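Local coordinates for putative nucleotide sugar epimerase/ dehydratase (Bordetella bronchiseptica, PDB 2Q1S), which binds NADH in a Rossmann fold and probably acts as a nucleotide-sugar epimerase or dehydratase in the biosynthesis of the lipopolysaccharide O-antigen, at residues I239-L243 against K244-L248. Sequence-based numbering, arbitrary orientation.
Sequences IYKAL and KGMPL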
loop_
_atom_site.group_PDB
_atom_site.type_symbol
_atom_site.label_atom_id
_atom_site.label_comp_id
_atom_site.label_asym_id
_atom_site.label_seq_id
_atom_site.Cartn_x
_atom_site.Cartn_y
_atom_site.Cartn_z
ATOM N N ILE A 239 29.246 -18.124 -1.550
ATOM C CA ILE A 239 30.057 -18.689 -0.457
ATOM C C ILE A 239 29.828 -20.193 -0.354
ATOM O O ILE A 239 30.780 -20.996 -0.253
ATOM C CB ILE A 239 29.796 -17.975 0.891
ATOM C CG1 ILE A 239 30.377 -16.559 0.831
ATOM C CG2 ILE A 239 30.407 -18.752 2.059
ATOM C CD1 ILE A 239 30.032 -15.681 2.039
ATOM N N TYR A 240 28.559 -20.575 -0.402
ATOM C CA TYR A 240 28.235 -21.998 -0.337
ATOM C C TYR A 240 28.907 -22.768 -1.482
ATOM O O TYR A 240 29.615 -23.763 -1.236
ATOM C CB TYR A 240 26.712 -22.229 -0.346
ATOM C CG TYR A 240 26.353 -23.697 -0.359
ATOM C CD1 TYR A 240 26.397 -24.461 0.813
ATOM C CD2 TYR A 240 26.020 -24.339 -1.557
ATOM C CE1 TYR A 240 26.106 -25.831 0.789
ATOM C CE2 TYR A 240 25.698 -25.683 -1.587
ATOM C CZ TYR A 240 25.755 -26.428 -0.417
ATOM O OH TYR A 240 25.451 -27.772 -0.460
ATOM N N LYS A 241 28.708 -22.297 -2.719
ATOM C CA LYS A 241 29.215 -22.998 -3.910
ATOM C C LYS A 241 30.747 -23.020 -3.928
ATOM O O LYS A 241 31.359 -24.026 -4.323
ATOM C CB LYS A 241 28.645 -22.387 -5.195
ATOM C CG LYS A 241 27.172 -22.725 -5.416
ATOM C CD LYS A 241 26.551 -22.010 -6.601
ATOM C CE LYS A 241 25.333 -22.816 -7.093
ATOM N NZ LYS A 241 24.491 -22.060 -8.058
ATOM N N ALA A 242 31.362 -21.915 -3.502
ATOM C CA ALA A 242 32.825 -21.824 -3.403
ATOM C C ALA A 242 33.391 -22.818 -2.390
ATOM O O ALA A 242 34.381 -23.514 -2.675
ATOM C CB ALA A 242 33.242 -20.424 -3.048
ATOM N N LEU A 243 32.752 -22.898 -1.226
ATOM C CA LEU A 243 33.098 -23.891 -0.200
ATOM C C LEU A 243 32.947 -25.344 -0.665
ATOM O O LEU A 243 33.583 -26.230 -0.114
ATOM C CB LEU A 243 32.284 -23.652 1.083
ATOM C CG LEU A 243 32.683 -22.469 1.981
ATOM C CD1 LEU A 243 31.779 -22.453 3.194
ATOM C CD2 LEU A 243 34.145 -22.604 2.423
ATOM N N LYS A 244 32.096 -25.570 -1.665
ATOM C CA LYS A 244 31.861 -26.888 -2.227
ATOM C C LYS A 244 32.748 -27.119 -3.457
ATOM O O LYS A 244 32.641 -28.154 -4.126
ATOM C CB LYS A 244 30.390 -27.099 -2.622
ATOM C CG LYS A 244 29.350 -26.991 -1.504
ATOM C CD LYS A 244 29.563 -27.954 -0.349
ATOM C CE LYS A 244 29.215 -29.401 -0.706
ATOM N NZ LYS A 244 29.199 -30.233 0.517
ATOM N N GLY A 245 33.568 -26.108 -3.776
ATOM C CA GLY A 245 34.511 -26.219 -4.885
ATOM C C GLY A 245 33.853 -26.117 -6.251
ATOM O O GLY A 245 34.384 -26.627 -7.245
ATOM N N MET A 246 32.701 -25.454 -6.304
ATOM C CA MET A 246 31.927 -25.369 -7.538
ATOM C C MET A 246 32.191 -24.048 -8.252
ATOM O O MET A 246 32.452 -23.031 -7.595
ATOM C CB MET A 246 30.430 -25.509 -7.248
ATOM C CG MET A 246 30.012 -26.827 -6.610
ATOM S SD MET A 246 28.267 -26.797 -6.148
ATOM C CE MET A 246 28.054 -28.400 -5.382
ATOM N N PRO A 247 32.120 -24.050 -9.600
ATOM C CA PRO A 247 32.194 -22.766 -10.307
ATOM C C PRO A 247 31.062 -21.823 -9.894
ATOM O O PRO A 247 29.914 -22.254 -9.749
ATOM C CB PRO A 247 32.042 -23.165 -11.783
ATOM C CG PRO A 247 32.455 -24.574 -11.831
ATOM C CD PRO A 247 31.997 -25.179 -10.540
ATOM N N LEU A 248 31.399 -20.555 -9.686
ATOM C CA LEU A 248 30.404 -19.537 -9.339
ATOM C C LEU A 248 29.760 -18.988 -10.600
ATOM O O LEU A 248 30.454 -18.404 -11.434
ATOM C CB LEU A 248 31.044 -18.396 -8.542
ATOM C CG LEU A 248 31.784 -18.723 -7.238
ATOM C CD1 LEU A 248 32.084 -17.448 -6.491
ATOM C CD2 LEU A 248 30.999 -19.688 -6.350
#
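M246 and K241 join through their backbones where helix 234-243 ends in a Schellman motif, with G245 at positive phi (75°). The M246 amide reaches back to K241 O at 2.8 Å in a nearly straight bond (163°), tilted moderately from the carbonyl plane. G245 N meets A242 O at 2.9 Å, but from well above the plane of that carbonyl. K244 N makes two weak bonds, to Y240 O and K241 O.

Along the outside of this last turn, the K244 chain lies obliquely over one face of the Y240 ring. The tyrosine CG stands anti to its own amide nitrogen (chi1 177°), which carries the ring alongside the turn. In K244, chi1 sets CG over the ring face, displaced toward CZ, a CH-pi contact 4.0 Å from the ring centroid; bends at chi2 and chi3 then turn CD and CE past CZ and OH. One carboxylate oxygen, E362 OE2 of helix 358-366, serves both polar ends, with a salt bridge to K244 NZ and a hydrogen bond with Y240 OH.

Past the turn the chain runs on to P249, a UDP-binding residue in another structure of this protein, whose side chain lies close to that of K241. L248 packs between the last turn and helix 293-304. One methyl of L248 does the touching: CD2 lies 4.1 Å from A242 CB, 3.8 Å from K241 CB and 3.6 Å from A242 N.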